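Local coordinates for protein rhomboid protease GlpG (Haemophilus influenzae, PDB 2NR9) that probably cleaves transmembrane segments of substrate proteins within the membrane, as a rhomboid-type serine protease with a serine-histidine catalytic dyad, at residues K10-L15 and W72-G77; V20-A25 and T57-S62; R52-T57 and L92-S97; F68-F73 and F113-V118. The protein carries 2 engineered substitutions. All blocks are in the same frame, centred on the assembly; numbering follows the deposited sequence.

Interaction 1: residues K10-L15 and W72-G77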
# COMPACT_ATOMS: atom_id res chain seq x y z
N LYS A 10 -4.74 11.83 -9.34
CA LYS A 10 -4.78 12.85 -8.30
C LYS A 10 -4.62 12.26 -6.90
O LYS A 10 -3.93 12.83 -6.06
CB LYS A 10 -6.08 13.67 -8.40
CG LYS A 10 -6.18 14.50 -9.68
CD LYS A 10 -7.50 15.23 -9.77
CE LYS A 10 -7.57 16.08 -11.04
NZ LYS A 10 -8.85 16.84 -11.13
N ILE A 11 -5.25 11.12 -6.64
CA ILE A 11 -5.14 10.47 -5.33
C ILE A 11 -3.71 9.95 -5.11
O ILE A 11 -3.13 10.14 -4.04
CB ILE A 11 -6.15 9.33 -5.17
CG1 ILE A 11 -7.59 9.88 -5.24
CG2 ILE A 11 -5.93 8.61 -3.83
CD1 ILE A 11 -7.96 10.84 -4.10
N THR A 12 -3.16 9.28 -6.13
CA THR A 12 -1.78 8.80 -6.07
C THR A 12 -0.85 9.95 -5.70
O THR A 12 -0.06 9.85 -4.77
CB THR A 12 -1.32 8.26 -7.45
OG1 THR A 12 -2.13 7.14 -7.83
CG2 THR A 12 0.13 7.83 -7.41
N LEU A 13 -0.97 11.03 -6.46
CA LEU A 13 -0.16 12.23 -6.24
C LEU A 13 -0.34 12.80 -4.84
O LEU A 13 0.64 13.12 -4.18
CB LEU A 13 -0.45 13.28 -7.31
CG LEU A 13 0.15 12.94 -8.67
CD1 LEU A 13 -0.44 13.79 -9.77
CD2 LEU A 13 1.67 13.09 -8.62
N ILE A 14 -1.59 12.93 -4.39
CA ILE A 14 -1.85 13.45 -3.05
C ILE A 14 -1.21 12.60 -1.95
O ILE A 14 -0.66 13.13 -0.98
CB ILE A 14 -3.36 13.58 -2.75
CG1 ILE A 14 -3.96 14.77 -3.52
CG2 ILE A 14 -3.59 13.77 -1.26
CD1 ILE A 14 -5.44 14.99 -3.24
N LEU A 15 -1.31 11.28 -2.08
CA LEU A 15 -0.75 10.36 -1.08
C LEU A 15 0.78 10.36 -1.09
O LEU A 15 1.43 10.32 -0.04
CB LEU A 15 -1.30 8.94 -1.27
CG LEU A 15 -2.77 8.76 -0.91
CD1 LEU A 15 -3.27 7.37 -1.32
CD2 LEU A 15 -3.00 8.99 0.59
N TRP A 72 7.39 2.44 -5.92
CA TRP A 72 6.46 1.37 -6.24
C TRP A 72 5.00 1.81 -6.16
O TRP A 72 4.19 1.44 -7.02
CB TRP A 72 6.72 0.15 -5.35
CG TRP A 72 7.96 -0.60 -5.73
CD1 TRP A 72 9.25 -0.28 -5.42
CD2 TRP A 72 8.03 -1.82 -6.48
NE1 TRP A 72 10.11 -1.21 -5.94
CE2 TRP A 72 9.39 -2.17 -6.59
CE3 TRP A 72 7.06 -2.65 -7.07
CZ2 TRP A 72 9.81 -3.31 -7.28
CZ3 TRP A 72 7.48 -3.78 -7.74
CH2 TRP A 72 8.84 -4.10 -7.84
N PHE A 73 4.65 2.59 -5.15
CA PHE A 73 3.27 3.08 -5.01
C PHE A 73 2.91 4.08 -6.11
O PHE A 73 1.78 4.08 -6.61
CB PHE A 73 3.01 3.72 -3.64
CG PHE A 73 1.59 4.24 -3.45
CD1 PHE A 73 0.55 3.38 -3.15
CD2 PHE A 73 1.31 5.59 -3.59
CE1 PHE A 73 -0.74 3.85 -2.98
CE2 PHE A 73 0.02 6.07 -3.43
CZ PHE A 73 -1.01 5.21 -3.12
N PHE A 74 3.85 4.94 -6.48
CA PHE A 74 3.56 5.93 -7.50
C PHE A 74 3.28 5.26 -8.84
O PHE A 74 2.29 5.55 -9.49
CB PHE A 74 4.70 6.95 -7.62
CG PHE A 74 4.37 8.13 -8.50
CD1 PHE A 74 3.63 9.19 -8.00
CD2 PHE A 74 4.77 8.16 -9.82
CE1 PHE A 74 3.30 10.27 -8.81
CE2 PHE A 74 4.45 9.24 -10.63
CZ PHE A 74 3.71 10.30 -10.12
N ILE A 75 4.14 4.30 -9.19
CA ILE A 75 3.98 3.56 -10.43
C ILE A 75 2.72 2.70 -10.47
O ILE A 75 1.89 2.85 -11.37
CB ILE A 75 5.21 2.66 -10.71
CG1 ILE A 75 6.44 3.51 -11.02
CG2 ILE A 75 4.91 1.72 -11.87
CD1 ILE A 75 7.67 2.70 -11.42
N PHE A 76 2.57 1.80 -9.50
CA PHE A 76 1.44 0.85 -9.51
C PHE A 76 0.14 1.40 -8.92
O PHE A 76 -0.95 1.00 -9.34
CB PHE A 76 1.84 -0.50 -8.91
CG PHE A 76 2.95 -1.19 -9.67
CD1 PHE A 76 4.28 -0.97 -9.35
CD2 PHE A 76 2.66 -1.99 -10.77
CE1 PHE A 76 5.31 -1.57 -10.08
CE2 PHE A 76 3.68 -2.60 -11.50
CZ PHE A 76 5.00 -2.38 -11.16
N GLY A 77 0.25 2.27 -7.93
CA GLY A 77 -0.92 2.95 -7.39
C GLY A 77 -1.49 3.80 -8.52
O GLY A 77 -2.71 3.90 -8.69
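Thr-12 points at the facing helix, its methyl CG2 on Phe-74 and its OG1 beside the carbonyl of Gly-77. Phe-73 and Phe-74 both have CG anti to the backbone N (chi1 -180° and -171°) but set off differently: Phe-73 points toward helix 10-27, whereas Phe-74 comes nearer only at the end of its ring. The side chains of Thr-12 and Phe-74 meet at about a right angle, with CG2 of Thr-12 3.8 Å from CD1 of Phe-74. Further along the same ring, Leu-13 brings CD2 to the edge of Phe-74 near CE1, in the plane of the ring; Leu-13 has a second deposited conformer, so the closeness of this approach is doubtful. Phe-73 is met by Leu-15, and the two side chains cross obliquely, with CD1 of Leu-15 3.6 Å from CZ of Phe-73. The carbonyl O of Thr-12 lies near the plane of the Phe-73 ring, 4.0 Å from CE2 of Phe-73, and accepts a hydrogen bond from Thr-16 OG1.

The CA of Gly-77 lies 6.1 Å from the CA of Thr-12. Glycine suits its place because a CB there would clash with the carbonyl O of Phe-73 in its own helix. A small threonine fits opposite: its methyl packs on the aromatic side while OG1 satisfies its polarity through a hydrogen bond to Glu-81. No hydrogen bond joins the two segments. Their axes approach to 9.6 Å and run antiparallel at 172°, an arrangement characteristic of neighbouring transmembrane helices in a polytopic membrane protein, here helices 10-27 and 63-84 of the rhomboid bundle.

Interaction 2: residues V20-A25 and T57-S62. Engineered in segment 20-25: Ile-24 (natural residue Leu). With PQE (3,6,12,15,18,21,24-heptaoxahexatriacontan-1-ol), chain F.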
# COMPACT_ATOMS: atom_id res chain seq x y z
N VAL A 20 5.85 12.48 1.53
CA VAL A 20 7.06 13.30 1.43
C VAL A 20 7.02 14.45 2.44
O VAL A 20 8.02 14.73 3.09
CB VAL A 20 7.25 13.89 0.01
CG1 VAL A 20 8.49 14.79 -0.03
CG2 VAL A 20 7.36 12.78 -1.02
N LEU A 21 5.87 15.10 2.56
CA LEU A 21 5.74 16.25 3.47
C LEU A 21 5.88 15.86 4.93
O LEU A 21 6.49 16.58 5.72
CB LEU A 21 4.43 16.98 3.23
CG LEU A 21 4.30 17.66 1.87
CD1 LEU A 21 2.94 18.33 1.74
CD2 LEU A 21 5.41 18.67 1.67
N ILE A 22 5.30 14.73 5.30
CA ILE A 22 5.39 14.24 6.66
C ILE A 22 6.82 13.78 6.98
O ILE A 22 7.34 14.09 8.06
CB ILE A 22 4.35 13.15 6.94
CG1 ILE A 22 2.94 13.77 6.90
CG2 ILE A 22 4.59 12.51 8.30
CD1 ILE A 22 1.83 12.76 6.85
N TYR A 23 7.49 13.15 6.02
CA TYR A 23 8.88 12.72 6.23
C TYR A 23 9.77 13.94 6.41
O TYR A 23 10.51 14.03 7.38
CB TYR A 23 9.37 11.86 5.06
CG TYR A 23 10.73 11.21 5.29
CD1 TYR A 23 10.87 10.14 6.16
CD2 TYR A 23 11.85 11.62 4.57
CE1 TYR A 23 12.09 9.52 6.35
CE2 TYR A 23 13.09 10.99 4.74
CZ TYR A 23 13.19 9.94 5.64
OH TYR A 23 14.40 9.31 5.83
N ILE A 24 9.69 14.89 5.48
CA ILE A 24 10.46 16.12 5.59
C ILE A 24 10.25 16.73 6.97
O ILE A 24 11.20 17.11 7.64
CB ILE A 24 10.09 17.14 4.51
CG1 ILE A 24 10.42 16.59 3.12
CG2 ILE A 24 10.87 18.45 4.72
CD1 ILE A 24 11.91 16.44 2.84
N ALA A 25 8.99 16.78 7.41
CA ALA A 25 8.68 17.30 8.73
C ALA A 25 9.41 16.50 9.81
O ALA A 25 9.92 17.07 10.78
CB ALA A 25 7.17 17.27 8.97
N THR A 57 0.63 4.71 7.99
CA THR A 57 1.18 4.48 6.65
C THR A 57 1.86 5.71 6.06
O THR A 57 2.51 5.62 5.02
CB THR A 57 0.07 4.06 5.67
OG1 THR A 57 -0.84 5.15 5.48
CG2 THR A 57 -0.67 2.84 6.18
N LEU A 58 1.69 6.85 6.71
CA LEU A 58 2.24 8.11 6.22
C LEU A 58 3.60 8.46 6.82
O LEU A 58 4.18 9.50 6.49
CB LEU A 58 1.25 9.24 6.51
CG LEU A 58 0.13 9.57 5.50
CD1 LEU A 58 -0.19 8.45 4.52
CD2 LEU A 58 -1.12 10.10 6.20
N VAL A 59 4.08 7.63 7.74
CA VAL A 59 5.37 7.87 8.39
C VAL A 59 6.42 6.87 7.90
O VAL A 59 6.15 5.68 7.77
CB VAL A 59 5.25 7.78 9.93
CG1 VAL A 59 6.60 8.08 10.59
CG2 VAL A 59 4.18 8.73 10.45
N HIS A 60 7.62 7.37 7.63
CA HIS A 60 8.71 6.53 7.17
C HIS A 60 9.95 6.66 8.05
O HIS A 60 10.13 7.67 8.74
CB HIS A 60 8.99 6.77 5.68
CG HIS A 60 7.92 6.24 4.78
ND1 HIS A 60 6.74 6.91 4.56
CD2 HIS A 60 7.81 5.05 4.14
CE1 HIS A 60 5.95 6.17 3.80
NE2 HIS A 60 6.58 5.04 3.52
N LEU A 61 10.77 5.62 8.07
CA LEU A 61 11.88 5.54 9.01
C LEU A 61 13.28 5.74 8.41
O LEU A 61 14.26 5.85 9.14
CB LEU A 61 11.81 4.23 9.80
CG LEU A 61 10.43 3.96 10.42
CD1 LEU A 61 10.35 2.57 11.03
CD2 LEU A 61 10.06 5.03 11.44
N SER A 62 13.37 5.79 7.08
CA SER A 62 14.64 6.03 6.42
C SER A 62 14.44 6.53 4.99
O SER A 62 13.32 6.48 4.46
CB SER A 62 15.52 4.77 6.42
OG SER A 62 14.99 3.77 5.56
O47 PQE F . 18.85 12.34 6.04
C68 PQE F . 19.26 10.99 6.30
C52 PQE F . 18.11 10.22 6.96
O70 PQE F . 18.51 8.87 7.19
C55 PQE F . 18.07 8.00 6.14
C58 PQE F . 18.80 6.67 6.24
O71 PQE F . 18.71 5.98 4.99
C61 PQE F . 19.99 5.84 4.37
C62 PQE F . 20.83 7.09 4.64
C63 PQE F . 21.55 7.56 3.38
C66 PQE F . 20.71 7.32 2.13
C67 PQE F . 19.97 8.59 1.72
O72 PQE F . 19.12 8.30 0.61
C65 PQE F . 18.41 9.47 0.17
C64 PQE F . 17.43 9.09 -0.94
O73 PQE F . 16.56 10.19 -1.21
C60 PQE F . 15.86 10.63 -0.04
C59 PQE F . 14.41 10.93 -0.40
O74 PQE F . 13.76 11.53 0.72
C57 PQE F . 12.33 11.41 0.64
C56 PQE F . 11.87 11.65 -0.80
O75 PQE F . 11.36 10.44 -1.36
C54 PQE F . 11.52 10.41 -2.78
C53 PQE F . 10.63 9.32 -3.37
O76 PQE F . 9.95 9.83 -4.52
C51 PQE F . 9.94 8.89 -5.59
C50 PQE F . 9.02 9.37 -6.71
C49 PQE F . 8.69 8.24 -7.68
C48 PQE F . 9.04 8.61 -9.12
C47 PQE F . 8.79 7.44 -10.06
C46 PQE F . 10.09 6.97 -10.71
C45 PQE F . 9.94 5.55 -11.26
C44 PQE F . 11.30 4.97 -11.66
C43 PQE F . 11.14 3.62 -12.36
C42 PQE F . 11.87 3.60 -13.70
C41 PQE F . 12.54 2.26 -13.95
C40 PQE F . 13.95 2.43 -14.47
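The carbonyl O of His-60 accepts a hydrogen bond from Gln-26 NE2 and also faces the ring edge of Tyr-23. The oxygen lies in the plane of that ring, 3.6 Å from CE1 of Tyr-23, where aromatic C-H groups carry slight positive charge. In Tyr-23 CG is anti to the backbone N (chi1 -171°), and the end of the ring comes nearer the loop. Its side chain crosses that of His-60 at about a right angle, with CD1 of Tyr-23 3.9 Å from CB of His-60, while the imidazole leads away from residues 20-25. The Tyr-23 hydroxyl ends beside the backbone of Ser-62; although OH of Tyr-23 and O of Ser-62 are 3.3 Å apart, the angle is too poor for a hydrogen bond.

One residue earlier, Ile-22 supplies the apolar half. CD1 of Ile-22 rests 3.6 Å from CB of Leu-58, and its CG2 lies 3.5 Å from Leu-58 O. A branched side chain suits this spot, since its two arms cover the side chain and the backbone of the same leucine.

At the surface the polyether PQE runs past both segments: its C57 is 4.0 Å from CD2 of Tyr-23, and its O71 is 3.7 Å from CB of Ser-62. Ser-62 has its own task, because OG accepts a hydrogen bond from the backbone N of His-65. That bond is a classic serine N-cap, and the contact as a whole lays the loop 57-62 against helix 10-27 just before helix 63-84 begins.

Interaction 3: residues R52-T57 and L92-S97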
# COMPACT_ATOMS: atom_id res chain seq x y z
N ARG A 52 -5.82 6.75 13.43
CA ARG A 52 -4.69 5.88 13.77
C ARG A 52 -4.69 4.53 13.03
O ARG A 52 -3.64 3.93 12.85
CB ARG A 52 -4.63 5.65 15.28
CG ARG A 52 -4.29 6.89 16.07
CD ARG A 52 -4.26 6.58 17.56
NE ARG A 52 -3.82 7.73 18.35
CZ ARG A 52 -2.55 8.08 18.49
NH1 ARG A 52 -1.61 7.44 17.82
NH2 ARG A 52 -2.23 9.12 19.25
N TYR A 53 -5.86 4.06 12.64
CA TYR A 53 -5.95 2.80 11.89
C TYR A 53 -5.37 2.92 10.49
O TYR A 53 -5.11 1.92 9.83
CB TYR A 53 -7.41 2.33 11.81
CG TYR A 53 -7.99 1.98 13.15
CD1 TYR A 53 -8.85 2.86 13.81
CD2 TYR A 53 -7.61 0.83 13.81
CE1 TYR A 53 -9.36 2.56 15.06
CE2 TYR A 53 -8.11 0.52 15.06
CZ TYR A 53 -8.98 1.39 15.68
OH TYR A 53 -9.47 1.08 16.92
N ILE A 54 -5.15 4.16 10.04
CA ILE A 54 -4.67 4.42 8.69
C ILE A 54 -3.38 5.26 8.67
O ILE A 54 -2.49 5.01 7.86
CB ILE A 54 -5.74 5.18 7.86
CG1 ILE A 54 -7.12 4.53 8.02
CG2 ILE A 54 -5.34 5.25 6.39
CD1 ILE A 54 -7.18 3.10 7.56
N SER A 55 -3.29 6.24 9.57
CA SER A 55 -2.19 7.21 9.57
C SER A 55 -0.78 6.64 9.65
O SER A 55 0.17 7.25 9.18
CB SER A 55 -2.39 8.29 10.63
OG SER A 55 -2.44 7.75 11.95
N HIS A 56 -0.64 5.47 10.28
CA HIS A 56 0.68 4.85 10.43
C HIS A 56 1.40 4.66 9.09
O HIS A 56 2.62 4.53 9.05
CB HIS A 56 0.54 3.50 11.14
CG HIS A 56 -0.41 2.55 10.47
ND1 HIS A 56 -0.01 1.66 9.50
CD2 HIS A 56 -1.74 2.37 10.62
CE1 HIS A 56 -1.05 0.95 9.10
NE2 HIS A 56 -2.12 1.37 9.76
N THR A 57 0.63 4.71 7.99
CA THR A 57 1.18 4.48 6.65
C THR A 57 1.86 5.71 6.06
O THR A 57 2.51 5.62 5.02
CB THR A 57 0.07 4.06 5.67
OG1 THR A 57 -0.84 5.15 5.48
CG2 THR A 57 -0.67 2.84 6.18
N LEU A 92 -8.84 0.96 -1.74
CA LEU A 92 -7.80 -0.02 -1.50
C LEU A 92 -6.84 0.53 -0.44
O LEU A 92 -6.42 -0.20 0.47
CB LEU A 92 -7.02 -0.30 -2.78
CG LEU A 92 -7.66 -1.14 -3.89
CD1 LEU A 92 -6.94 -0.91 -5.21
CD2 LEU A 92 -7.66 -2.61 -3.52
N TYR A 93 -6.55 1.83 -0.50
CA TYR A 93 -5.63 2.45 0.47
C TYR A 93 -6.15 2.42 1.90
O TYR A 93 -5.43 2.04 2.84
CB TYR A 93 -5.27 3.88 0.06
CG TYR A 93 -4.60 4.66 1.17
CD1 TYR A 93 -3.27 4.45 1.50
CD2 TYR A 93 -5.32 5.58 1.93
CE1 TYR A 93 -2.66 5.14 2.54
CE2 TYR A 93 -4.73 6.28 2.98
CZ TYR A 93 -3.40 6.05 3.28
OH TYR A 93 -2.81 6.75 4.31
N VAL A 94 -7.38 2.90 2.09
CA VAL A 94 -7.98 2.94 3.40
C VAL A 94 -8.07 1.54 4.01
O VAL A 94 -7.67 1.32 5.15
CB VAL A 94 -9.39 3.59 3.37
CG1 VAL A 94 -10.05 3.47 4.72
CG2 VAL A 94 -9.30 5.07 2.97
N VAL A 95 -8.56 0.59 3.21
CA VAL A 95 -8.78 -0.79 3.66
C VAL A 95 -7.49 -1.57 3.87
O VAL A 95 -7.34 -2.28 4.87
CB VAL A 95 -9.71 -1.56 2.69
CG1 VAL A 95 -9.67 -3.06 2.96
CG2 VAL A 95 -11.14 -1.02 2.78
N ALA A 96 -6.57 -1.49 2.92
CA ALA A 96 -5.28 -2.14 3.10
C ALA A 96 -4.57 -1.57 4.33
O ALA A 96 -4.06 -2.32 5.16
CB ALA A 96 -4.41 -1.98 1.87
N SER A 97 -4.58 -0.24 4.47
CA SER A 97 -3.94 0.40 5.63
C SER A 97 -4.50 -0.13 6.95
O SER A 97 -3.75 -0.45 7.87
CB SER A 97 -4.13 1.93 5.58
OG SER A 97 -3.51 2.51 4.44
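Thr-57 OG1 is both acceptor and donor: it receives a hydrogen bond from Tyr-93 OH at 2.8 Å and gives one to Ile-54 O at 2.9 Å. The second bond arrives nearly along the C=O axis, at 161°, and the same carbonyl also accepts from Thr-57 N. OG1 stands between the backbone N and the carbonyl carbon (chi1 66°), which turns it back toward its own short helical turn, where Tyr-93 OH also meets it. His-56 NE2 lies 3.1 Å from Ser-97 O and 3.0 Å from Tyr-53 O; both bonds are weak and bent.

Outside this polar centre, the Thr-57 methyl CG2 packs 3.6 Å from CB of Ser-97. Ser-97 OG comes back to Tyr-93 O at an unusually short, and so doubtful, distance, and sits 3.3 Å above the Tyr-93 ring plane, toward the rim. Ile-54, of which one of two deposited conformers is described, packs CG2 obliquely on that ring, near CE2.

Serine and threonine suit this interface because each hydroxyl can turn to a backbone carbonyl of its own segment and still pack closely. The chemistry implies a relay of directed bonds that positions Tyr-93 OH and ties the turn 52-57 to helix 86-108 at defined points.

Interaction 4: residues F68-F73 and F113-V118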
# COMPACT_ATOMS: atom_id res chain seq x y z
N PHE A 68 11.84 3.55 -1.78
CA PHE A 68 11.31 2.34 -2.39
C PHE A 68 9.79 2.27 -2.31
O PHE A 68 9.13 1.96 -3.29
CB PHE A 68 11.98 1.09 -1.81
CG PHE A 68 13.34 0.80 -2.41
CD1 PHE A 68 14.41 1.64 -2.17
CD2 PHE A 68 13.54 -0.33 -3.19
CE1 PHE A 68 15.66 1.37 -2.72
CE2 PHE A 68 14.78 -0.61 -3.74
CZ PHE A 68 15.84 0.24 -3.50
N ASN A 69 9.23 2.61 -1.15
CA ASN A 69 7.78 2.62 -1.01
C ASN A 69 7.08 3.54 -2.01
O ASN A 69 6.18 3.10 -2.73
CB ASN A 69 7.36 2.96 0.42
CG ASN A 69 7.51 1.80 1.36
OD1 ASN A 69 7.01 1.83 2.48
ND2 ASN A 69 8.14 0.73 0.89
N LEU A 70 7.49 4.80 -2.05
CA LEU A 70 6.88 5.78 -2.95
C LEU A 70 7.07 5.49 -4.43
O LEU A 70 6.21 5.80 -5.25
CB LEU A 70 7.33 7.21 -2.62
CG LEU A 70 6.71 7.79 -1.34
CD1 LEU A 70 6.87 9.31 -1.31
CD2 LEU A 70 5.24 7.42 -1.27
N SER A 71 8.24 4.95 -4.80
CA SER A 71 8.51 4.58 -6.19
C SER A 71 7.47 3.56 -6.65
O SER A 71 6.78 3.76 -7.65
CB SER A 71 9.91 3.98 -6.34
OG SER A 71 10.91 4.90 -5.92
N TRP A 72 7.39 2.44 -5.92
CA TRP A 72 6.46 1.37 -6.24
C TRP A 72 5.00 1.81 -6.16
O TRP A 72 4.19 1.44 -7.02
CB TRP A 72 6.72 0.15 -5.35
CG TRP A 72 7.96 -0.60 -5.73
CD1 TRP A 72 9.25 -0.28 -5.42
CD2 TRP A 72 8.03 -1.82 -6.48
NE1 TRP A 72 10.11 -1.21 -5.94
CE2 TRP A 72 9.39 -2.17 -6.59
CE3 TRP A 72 7.06 -2.65 -7.07
CZ2 TRP A 72 9.81 -3.31 -7.28
CZ3 TRP A 72 7.48 -3.78 -7.74
CH2 TRP A 72 8.84 -4.10 -7.84
N PHE A 73 4.65 2.59 -5.15
CA PHE A 73 3.27 3.08 -5.01
C PHE A 73 2.91 4.08 -6.11
O PHE A 73 1.78 4.08 -6.61
CB PHE A 73 3.01 3.72 -3.64
CG PHE A 73 1.59 4.24 -3.45
CD1 PHE A 73 0.55 3.38 -3.15
CD2 PHE A 73 1.31 5.59 -3.59
CE1 PHE A 73 -0.74 3.85 -2.98
CE2 PHE A 73 0.02 6.07 -3.43
CZ PHE A 73 -1.01 5.21 -3.12
N PHE A 113 5.53 1.62 11.00
CA PHE A 113 5.17 2.78 10.19
C PHE A 113 5.51 2.50 8.74
O PHE A 113 6.46 1.78 8.45
CB PHE A 113 5.97 4.01 10.62
CG PHE A 113 5.56 4.58 11.94
CD1 PHE A 113 6.40 4.51 13.04
CD2 PHE A 113 4.36 5.25 12.08
CE1 PHE A 113 6.04 5.06 14.24
CE2 PHE A 113 3.99 5.80 13.27
CZ PHE A 113 4.83 5.71 14.36
N GLY A 114 4.82 3.16 7.82
CA GLY A 114 5.15 3.02 6.42
C GLY A 114 4.05 2.51 5.51
O GLY A 114 3.13 1.81 5.94
N LEU A 115 4.26 2.74 4.22
CA LEU A 115 3.30 2.43 3.17
C LEU A 115 3.49 1.04 2.50
O LEU A 115 2.74 0.68 1.59
CB LEU A 115 3.40 3.53 2.09
CG LEU A 115 2.28 3.72 1.07
CD1 LEU A 115 1.01 4.19 1.77
CD2 LEU A 115 2.72 4.75 0.01
N SER A 116 4.46 0.24 2.97
CA SER A 116 4.75 -1.06 2.33
C SER A 116 3.60 -2.08 2.35
O SER A 116 3.45 -2.87 1.42
CB SER A 116 6.06 -1.67 2.84
OG SER A 116 6.02 -1.89 4.24
N GLY A 117 2.77 -2.03 3.39
CA GLY A 117 1.60 -2.90 3.46
C GLY A 117 0.60 -2.54 2.37
O GLY A 117 -0.07 -3.41 1.82
N VAL A 118 0.50 -1.25 2.07
CA VAL A 118 -0.38 -0.77 1.00
C VAL A 118 0.22 -1.10 -0.37
O VAL A 118 -0.50 -1.49 -1.30
CB VAL A 118 -0.63 0.75 1.10
CG1 VAL A 118 -1.49 1.24 -0.06
CG2 VAL A 118 -1.30 1.09 2.43
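The Gly-Leu-Ser-Gly sequence at 114-117 is the GxSG motif of rhomboid proteases, and it meets helix 63-84 through Asn-69, Leu-70 and Phe-73. Ser-116, the nucleophile, opens helix 116-131; its OG takes the crowded position between the backbone N and the carbonyl carbon (chi1 60°) and is hydrogen-bonded to His-169 NE2, the other member of the dyad. CB of Ser-116 packs against the Asn-69 amide, 3.6 Å from OD1 and 3.7 Å from ND2.

The amide oxygen of Asn-69 also comes within 3.0 Å of the backbone N of Ser-116, but the angle is too poor for a hydrogen bond. It accepts a weak hydrogen bond from His-60 NE2. In rhomboid relatives an asparagine of this helix contributes to the oxyanion hole, and the place of Asn-69 beside the nucleophile is consistent with that role. Gly-114 adopts a phi of 121°, where a side chain would press on the preceding carbonyl oxygen, a backbone conformation that suits glycine, just before the nucleophile's helix.

Beneath this polar layer Leu-115 points toward helix 63-84. Its CD2 makes a CH-pi contact over one face of the Phe-73 ring, 4.1 Å from the centroid and 27° off the normal, and lies 3.9 Å from CD2 of Leu-70. Leucine suits the place, since one branch can touch both neighbours while its CB stays near the asparagine. Farther along the ring, CE1 of Phe-73 meets CG1 of Val-118 at 4.0 Å.

Overall arrangement
Interactions 1 and 4 share helix 63-84: Phe-73 meets helix 10-27 in the one and Leu-115 in the other, and its side chain is about 9 Å from that of Ser-116. Interaction 2 uses the same helix 10-27, its centre 15 Å from that of interaction 1, and brings His-60 up to interaction 4, with NE2 of His-60 3.3 Å from Leu-115 N. Interaction 3 joins interaction 4 through a probable hydrogen bond of 2.9 Å from Gly-114 N to His-56 O, and joins interaction 2 through the shared Thr-57. Interactions 2 and 3 thus both touch the segment carrying the nucleophile. The side chain of Ser-116 is about 3 Å from that of His-169.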